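PDB 2ECE: 462aa long hypothetical selenium-binding protein, which is of unknown function but belongs to the selenium-binding protein family and may bind selenium. Local coordinates for residues Ser338-Ile350 with Leu358-Arg370. Residues are numbered along the deposited sequence; the frame is centred on the assembly and turned at random.
Sequences SLWGIGEVRQYDI and LTGKVKLGGIFHR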
ATOM      1  N   SER A 338      -1.080  10.248  -3.571  1.00 23.93           N
ATOM      2  CA  SER A 338      -0.622  11.006  -2.425  1.00 22.55           C
ATOM      3  C   SER A 338       0.714  11.591  -2.872  1.00 23.19           C
ATOM      4  O   SER A 338       1.451  10.965  -3.638  1.00 21.94           O
ATOM      5  CB  SER A 338      -0.429  10.098  -1.208  1.00 22.27           C
ATOM      6  OG  SER A 338       0.589   9.134  -1.438  1.00 22.52           O
ATOM      7  N   LEU A 339       1.005  12.811  -2.436  1.00 24.31           N
ATOM      8  CA  LEU A 339       2.270  13.450  -2.767  1.00 24.03           C
ATOM      9  C   LEU A 339       2.923  13.659  -1.415  1.00 24.54           C
ATOM     10  O   LEU A 339       2.645  14.633  -0.717  1.00 22.07           O
ATOM     11  CB  LEU A 339       2.058  14.795  -3.474  1.00 25.56           C
ATOM     12  CG  LEU A 339       1.834  14.796  -4.991  1.00 27.29           C
ATOM     13  CD1 LEU A 339       0.457  14.238  -5.320  1.00 27.79           C
ATOM     14  CD2 LEU A 339       1.963  16.226  -5.520  1.00 28.02           C
ATOM     15  N   TRP A 340       3.781  12.715  -1.052  1.00 23.77           N
ATOM     16  CA  TRP A 340       4.465  12.731   0.228  1.00 22.21           C
ATOM     17  C   TRP A 340       5.528  13.819   0.346  1.00 23.01           C
ATOM     18  O   TRP A 340       5.968  14.137   1.446  1.00 22.15           O
ATOM     19  CB  TRP A 340       5.096  11.362   0.466  1.00 21.73           C
ATOM     20  CG  TRP A 340       5.523  11.135   1.870  1.00 22.21           C
ATOM     21  CD1 TRP A 340       4.719  11.066   2.974  1.00 22.71           C
ATOM     22  CD2 TRP A 340       6.855  10.880   2.326  1.00 22.23           C
ATOM     23  NE1 TRP A 340       5.473  10.773   4.093  1.00 21.28           N
ATOM     24  CE2 TRP A 340       6.787  10.658   3.721  1.00 21.81           C
ATOM     25  CE3 TRP A 340       8.104  10.821   1.690  1.00 22.64           C
ATOM     26  CZ2 TRP A 340       7.916  10.372   4.487  1.00 21.81           C
ATOM     27  CZ3 TRP A 340       9.231  10.536   2.459  1.00 23.11           C
ATOM     28  CH2 TRP A 340       9.126  10.319   3.840  1.00 22.33           C
ATOM     29  N   GLY A 341       5.942  14.382  -0.785  1.00 23.97           N
ATOM     30  CA  GLY A 341       6.944  15.432  -0.751  1.00 24.70           C
ATOM     31  C   GLY A 341       6.279  16.792  -0.668  1.00 23.62           C
ATOM     32  O   GLY A 341       6.430  17.517   0.313  1.00 22.82           O
ATOM     33  N   ILE A 342       5.514  17.127  -1.701  1.00 24.43           N
ATOM     34  CA  ILE A 342       4.822  18.406  -1.747  1.00 24.34           C
ATOM     35  C   ILE A 342       3.737  18.558  -0.675  1.00 25.52           C
ATOM     36  O   ILE A 342       3.598  19.631  -0.080  1.00 25.84           O
ATOM     37  CB  ILE A 342       4.236  18.631  -3.157  1.00 24.19           C
ATOM     38  CG1 ILE A 342       5.378  18.994  -4.111  1.00 23.58           C
ATOM     39  CG2 ILE A 342       3.153  19.709  -3.121  1.00 25.15           C
ATOM     40  CD1 ILE A 342       5.033  18.879  -5.567  1.00 26.54           C
ATOM     41  N   GLY A 343       2.977  17.491  -0.426  1.00 24.98           N
ATOM     42  CA  GLY A 343       1.932  17.539   0.585  1.00 24.99           C
ATOM     43  C   GLY A 343       0.513  17.602   0.046  1.00 25.91           C
ATOM     44  O   GLY A 343      -0.245  18.520   0.372  1.00 26.62           O
ATOM     45  N   GLU A 344       0.131  16.618  -0.764  1.00 26.50           N
ATOM     46  CA  GLU A 344      -1.211  16.610  -1.334  1.00 25.91           C
ATOM     47  C   GLU A 344      -1.785  15.212  -1.555  1.00 26.12           C
ATOM     48  O   GLU A 344      -1.070  14.207  -1.527  1.00 23.10           O
ATOM     49  CB  GLU A 344      -1.221  17.312  -2.702  1.00 26.77           C
ATOM     50  CG  GLU A 344      -0.694  18.745  -2.757  1.00 28.31           C
ATOM     51  CD  GLU A 344      -0.641  19.285  -4.189  1.00 30.30           C
ATOM     52  OE1 GLU A 344      -0.959  18.522  -5.129  1.00 31.66           O
ATOM     53  OE2 GLU A 344      -0.280  20.465  -4.380  1.00 29.22           O
ATOM     54  N   VAL A 345      -3.096  15.180  -1.758  1.00 24.55           N
ATOM     55  CA  VAL A 345      -3.814  13.970  -2.110  1.00 23.34           C
ATOM     56  C   VAL A 345      -4.603  14.509  -3.290  1.00 23.98           C
ATOM     57  O   VAL A 345      -5.245  15.561  -3.180  1.00 23.85           O
ATOM     58  CB  VAL A 345      -4.815  13.484  -1.038  1.00 22.71           C
ATOM     59  CG1 VAL A 345      -5.612  12.315  -1.599  1.00 21.28           C
ATOM     60  CG2 VAL A 345      -4.083  13.033   0.221  1.00 20.68           C
ATOM     61  N   ARG A 346      -4.521  13.824  -4.424  1.00 24.88           N
ATOM     62  CA  ARG A 346      -5.230  14.242  -5.622  1.00 24.97           C
ATOM     63  C   ARG A 346      -6.203  13.162  -6.068  1.00 27.50           C
ATOM     64  O   ARG A 346      -6.039  11.979  -5.739  1.00 26.29           O
ATOM     65  CB  ARG A 346      -4.245  14.518  -6.760  1.00 25.04           C
ATOM     66  CG  ARG A 346      -3.256  15.634  -6.486  1.00 24.61           C
ATOM     67  CD  ARG A 346      -2.391  15.893  -7.710  1.00 25.35           C
ATOM     68  NE  ARG A 346      -1.474  17.009  -7.503  1.00 24.85           N
ATOM     69  CZ  ARG A 346      -0.774  17.592  -8.470  1.00 23.96           C
ATOM     70  NH1 ARG A 346      -0.879  17.169  -9.722  1.00 22.85           N
ATOM     71  NH2 ARG A 346       0.029  18.604  -8.182  1.00 25.69           N
ATOM     72  N   GLN A 347      -7.213  13.584  -6.821  1.00 26.96           N
ATOM     73  CA  GLN A 347      -8.220  12.688  -7.364  1.00 26.61           C
ATOM     74  C   GLN A 347      -8.224  12.889  -8.874  1.00 27.91           C
ATOM     75  O   GLN A 347      -8.425  14.002  -9.355  1.00 29.87           O
ATOM     76  CB  GLN A 347      -9.605  13.023  -6.807  1.00 24.77           C
ATOM     77  CG  GLN A 347     -10.734  12.246  -7.474  1.00 23.36           C
ATOM     78  CD  GLN A 347     -12.103  12.832  -7.184  1.00 25.11           C
ATOM     79  OE1 GLN A 347     -12.952  12.191  -6.558  1.00 27.08           O
ATOM     80  NE2 GLN A 347     -12.325  14.057  -7.635  1.00 25.01           N
ATOM     81  N   TYR A 348      -7.985  11.818  -9.622  1.00 28.37           N
ATOM     82  CA  TYR A 348      -7.987  11.901 -11.074  1.00 28.20           C
ATOM     83  C   TYR A 348      -9.131  11.079 -11.646  1.00 28.76           C
ATOM     84  O   TYR A 348      -9.297   9.906 -11.305  1.00 26.94           O
ATOM     85  CB  TYR A 348      -6.675  11.384 -11.664  1.00 27.26           C
ATOM     86  CG  TYR A 348      -5.494  12.304 -11.506  1.00 27.19           C
ATOM     87  CD1 TYR A 348      -4.783  12.362 -10.310  1.00 27.09           C
ATOM     88  CD2 TYR A 348      -5.078  13.118 -12.563  1.00 28.51           C
ATOM     89  CE1 TYR A 348      -3.680  13.207 -10.168  1.00 27.76           C
ATOM     90  CE2 TYR A 348      -3.980  13.966 -12.435  1.00 28.33           C
ATOM     91  CZ  TYR A 348      -3.284  14.005 -11.233  1.00 30.01           C
ATOM     92  OH  TYR A 348      -2.194  14.837 -11.098  1.00 30.24           O
ATOM     93  N   ASP A 349      -9.928  11.702 -12.503  1.00 28.42           N
ATOM     94  CA  ASP A 349     -11.033  11.006 -13.143  1.00 29.00           C
ATOM     95  C   ASP A 349     -10.374  10.148 -14.216  1.00 27.14           C
ATOM     96  O   ASP A 349      -9.695  10.668 -15.098  1.00 27.77           O
ATOM     97  CB  ASP A 349     -11.992  12.025 -13.778  1.00 30.68           C
ATOM     98  CG  ASP A 349     -13.118  11.372 -14.556  1.00 33.35           C
ATOM     99  OD1 ASP A 349     -14.276  11.819 -14.403  1.00 35.10           O
ATOM    100  OD2 ASP A 349     -12.852  10.425 -15.327  1.00 34.18           O
ATOM    101  N   ILE A 350     -10.542   8.836 -14.131  1.00 27.92           N
ATOM    102  CA  ILE A 350      -9.939   7.968 -15.130  1.00 28.42           C
ATOM    103  C   ILE A 350     -10.968   7.278 -16.015  1.00 28.61           C
ATOM    104  O   ILE A 350     -10.756   6.145 -16.456  1.00 27.09           O
ATOM    105  CB  ILE A 350      -9.010   6.898 -14.487  1.00 28.99           C
ATOM    106  CG1 ILE A 350      -9.724   6.182 -13.341  1.00 28.49           C
ATOM    107  CG2 ILE A 350      -7.733   7.557 -14.000  1.00 26.72           C
ATOM    108  CD1 ILE A 350      -8.895   5.070 -12.729  1.00 29.24           C
ATOM    109  N   LEU A 358      -7.552  15.699 -13.640  1.00 31.76           N
ATOM    110  CA  LEU A 358      -7.481  16.129 -12.242  1.00 33.05           C
ATOM    111  C   LEU A 358      -8.832  16.728 -11.843  1.00 33.40           C
ATOM    112  O   LEU A 358      -9.263  17.729 -12.419  1.00 34.56           O
ATOM    113  CB  LEU A 358      -6.388  17.191 -12.075  1.00 33.70           C
ATOM    114  CG  LEU A 358      -5.488  17.216 -10.832  1.00 36.56           C
ATOM    115  CD1 LEU A 358      -4.970  18.637 -10.641  1.00 36.65           C
ATOM    116  CD2 LEU A 358      -6.239  16.767  -9.593  1.00 36.30           C
ATOM    117  N   THR A 359      -9.504  16.130 -10.865  1.00 32.01           N
ATOM    118  CA  THR A 359     -10.803  16.642 -10.437  1.00 31.78           C
ATOM    119  C   THR A 359     -10.865  16.983  -8.953  1.00 31.04           C
ATOM    120  O   THR A 359     -11.912  17.393  -8.450  1.00 30.91           O
ATOM    121  CB  THR A 359     -11.936  15.636 -10.747  1.00 32.57           C
ATOM    122  OG1 THR A 359     -11.633  14.373 -10.141  1.00 30.96           O
ATOM    123  CG2 THR A 359     -12.102  15.458 -12.255  1.00 33.21           C
ATOM    124  N   GLY A 360      -9.749  16.816  -8.251  1.00 30.69           N
ATOM    125  CA  GLY A 360      -9.735  17.115  -6.830  1.00 31.37           C
ATOM    126  C   GLY A 360      -8.332  17.163  -6.254  1.00 32.24           C
ATOM    127  O   GLY A 360      -7.479  16.355  -6.626  1.00 31.85           O
ATOM    128  N   LYS A 361      -8.096  18.102  -5.340  1.00 31.88           N
ATOM    129  CA  LYS A 361      -6.784  18.262  -4.715  1.00 31.77           C
ATOM    130  C   LYS A 361      -6.879  18.924  -3.342  1.00 31.83           C
ATOM    131  O   LYS A 361      -7.486  19.985  -3.200  1.00 31.62           O
ATOM    132  CB  LYS A 361      -5.879  19.111  -5.612  1.00 31.28           C
ATOM    133  CG  LYS A 361      -4.515  19.420  -5.003  1.00 33.23           C
ATOM    134  CD  LYS A 361      -3.790  20.554  -5.724  1.00 30.72           C
ATOM    135  CE  LYS A 361      -3.497  20.239  -7.182  1.00 32.14           C
ATOM    136  NZ  LYS A 361      -2.755  21.353  -7.831  1.00 28.96           N
ATOM    137  N   VAL A 362      -6.291  18.294  -2.329  1.00 30.49           N
ATOM    138  CA  VAL A 362      -6.282  18.869  -0.991  1.00 29.22           C
ATOM    139  C   VAL A 362      -4.833  18.956  -0.519  1.00 29.43           C
ATOM    140  O   VAL A 362      -3.979  18.185  -0.963  1.00 28.61           O
ATOM    141  CB  VAL A 362      -7.105  18.028   0.021  1.00 29.11           C
ATOM    142  CG1 VAL A 362      -8.572  18.034  -0.373  1.00 27.43           C
ATOM    143  CG2 VAL A 362      -6.564  16.608   0.091  1.00 26.39           C
ATOM    144  N   LYS A 363      -4.556  19.910   0.364  1.00 29.06           N
ATOM    145  CA  LYS A 363      -3.208  20.099   0.888  1.00 29.11           C
ATOM    146  C   LYS A 363      -3.135  19.661   2.343  1.00 27.00           C
ATOM    147  O   LYS A 363      -3.945  20.076   3.166  1.00 25.51           O
ATOM    148  CB  LYS A 363      -2.788  21.571   0.790  1.00 31.24           C
ATOM    149  CG  LYS A 363      -2.936  22.192  -0.586  1.00 35.26           C
ATOM    150  CD  LYS A 363      -2.477  23.644  -0.556  1.00 37.51           C
ATOM    151  CE  LYS A 363      -3.036  24.434  -1.719  1.00 39.80           C
ATOM    152  NZ  LYS A 363      -2.645  23.845  -3.027  1.00 43.58           N
ATOM    153  N   LEU A 364      -2.153  18.823   2.652  1.00 27.13           N
ATOM    154  CA  LEU A 364      -1.963  18.318   4.005  1.00 26.89           C
ATOM    155  C   LEU A 364      -0.462  18.204   4.258  1.00 27.70           C
ATOM    156  O   LEU A 364       0.241  17.509   3.519  1.00 28.47           O
ATOM    157  CB  LEU A 364      -2.618  16.939   4.151  1.00 25.47           C
ATOM    158  CG  LEU A 364      -4.137  16.808   4.002  1.00 27.02           C
ATOM    159  CD1 LEU A 364      -4.507  15.339   3.806  1.00 25.99           C
ATOM    160  CD2 LEU A 364      -4.834  17.381   5.238  1.00 25.41           C
ATOM    161  N   GLY A 365       0.022  18.885   5.295  1.00 27.59           N
ATOM    162  CA  GLY A 365       1.442  18.849   5.617  1.00 27.28           C
ATOM    163  C   GLY A 365       2.317  19.120   4.404  1.00 27.90           C
ATOM    164  O   GLY A 365       2.056  20.051   3.644  1.00 28.30           O
ATOM    165  N   GLY A 366       3.360  18.314   4.224  1.00 28.17           N
ATOM    166  CA  GLY A 366       4.238  18.479   3.078  1.00 28.64           C
ATOM    167  C   GLY A 366       5.390  19.447   3.277  1.00 30.63           C
ATOM    168  O   GLY A 366       5.269  20.446   3.991  1.00 30.86           O
ATOM    169  N   ILE A 367       6.519  19.149   2.646  1.00 30.47           N
ATOM    170  CA  ILE A 367       7.680  20.022   2.747  1.00 30.51           C
ATOM    171  C   ILE A 367       7.354  21.326   2.017  1.00 32.20           C
ATOM    172  O   ILE A 367       7.822  22.400   2.401  1.00 32.28           O
ATOM    173  CB  ILE A 367       8.923  19.374   2.106  1.00 30.15           C
ATOM    174  CG1 ILE A 367       9.303  18.104   2.869  1.00 28.76           C
ATOM    175  CG2 ILE A 367      10.080  20.358   2.103  1.00 28.92           C
ATOM    176  CD1 ILE A 367      10.323  17.241   2.154  1.00 28.64           C
ATOM    177  N   PHE A 368       6.535  21.231   0.971  1.00 31.94           N
ATOM    178  CA  PHE A 368       6.162  22.408   0.198  1.00 33.98           C
ATOM    179  C   PHE A 368       5.026  23.218   0.816  1.00 34.19           C
ATOM    180  O   PHE A 368       5.192  24.405   1.083  1.00 34.76           O
ATOM    181  CB  PHE A 368       5.778  22.019  -1.233  1.00 34.28           C
ATOM    182  CG  PHE A 368       5.524  23.201  -2.131  1.00 37.13           C
ATOM    183  CD1 PHE A 368       6.574  24.024  -2.538  1.00 37.96           C
ATOM    184  CD2 PHE A 368       4.231  23.508  -2.550  1.00 37.41           C
ATOM    185  CE1 PHE A 368       6.340  25.135  -3.349  1.00 38.41           C
ATOM    186  CE2 PHE A 368       3.984  24.618  -3.362  1.00 38.86           C
ATOM    187  CZ  PHE A 368       5.040  25.433  -3.762  1.00 38.24           C
ATOM    188  N   HIS A 369       3.879  22.581   1.051  1.00 33.86           N
ATOM    189  CA  HIS A 369       2.715  23.271   1.617  1.00 33.66           C
ATOM    190  C   HIS A 369       2.744  23.522   3.127  1.00 34.31           C
ATOM    191  O   HIS A 369       2.228  24.538   3.590  1.00 31.82           O
ATOM    192  CB  HIS A 369       1.423  22.504   1.310  1.00 33.46           C
ATOM    193  CG  HIS A 369       1.087  22.412  -0.146  1.00 35.03           C
ATOM    194  ND1 HIS A 369       0.934  23.521  -0.950  1.00 34.95           N
ATOM    195  CD2 HIS A 369       0.821  21.339  -0.929  1.00 35.11           C
ATOM    196  CE1 HIS A 369       0.585  23.136  -2.165  1.00 35.48           C
ATOM    197  NE2 HIS A 369       0.510  21.817  -2.179  1.00 34.15           N
ATOM    198  N   ARG A 370       3.327  22.601   3.894  1.00 34.31           N
ATOM    199  CA  ARG A 370       3.349  22.748   5.351  1.00 34.84           C
ATOM    200  C   ARG A 370       1.930  23.079   5.820  1.00 33.73           C
ATOM    201  O   ARG A 370       1.729  23.832   6.774  1.00 32.39           O
ATOM    202  CB  ARG A 370       4.303  23.870   5.770  1.00 37.73           C
ATOM    203  CG  ARG A 370       5.591  23.380   6.410  1.00 42.90           C
ATOM    204  CD  ARG A 370       6.530  22.769   5.383  1.00 46.22           C
ATOM    205  NE  ARG A 370       7.635  22.017   5.989  1.00 49.31           N
ATOM    206  CZ  ARG A 370       7.512  20.806   6.529  1.00 51.23           C
ATOM    207  NH1 ARG A 370       6.329  20.202   6.543  1.00 50.91           N
ATOM    208  NH2 ARG A 370       8.574  20.190   7.042  1.00 50.19           N
TER
HETATM  209  O   HOH W   1      -0.067  21.698  -6.617  1.00 37.12           O
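The His369 imidazole meets Glu344 at its edge: NE2 donates to OE2 over 2.7 Å at 173°, on the anti lone pair, with carboxylate and ring 18° from coplanar. Lys363 CD lies over one face of this ring and Phe368 CD2 over the opposite one, each toward the rim, while the straight in-plane bond to Glu344 OE2 fixes the ring's rotation. The Arg346 guanidinium is also used edge-on: NE (2.9 Å) and NH2 both reach Glu344 OE1 in a side-on salt bridge, while NH1 donates to Tyr348 OH. With CG anti to the carbonyl carbon and the chain extended beyond it, Glu344 carries its carboxylate out to both partners. Lys361 CE packs over one guanidinium face, and a water joins Lys361 NZ to Glu344 OE2. Leu358 CG sits over the Tyr348 ring, 4.2 Å from its centroid, a CH-pi contact. Strands 344-349 and 358-363 run antiparallel (171°) as the outer hairpin of a four-stranded blade of this beta-propeller; Val345 and Val362 form a hydrogen-bonded pair, their side chains turned to the face covered by strand 429-438 of the next blade. A classic bulge interrupts the pairing where Thr359 and Gly360 both face Gln347, whose O accepts from Thr359 N at 2.8 Å. An alanine in place of Glu344 would probably leave His369 NE2 and the Arg346 guanidinium without their shared acceptor group. Beyond the strands, Gly343 CA and Gly366 CA approach to 3.5 Å, where a CB on either would clash.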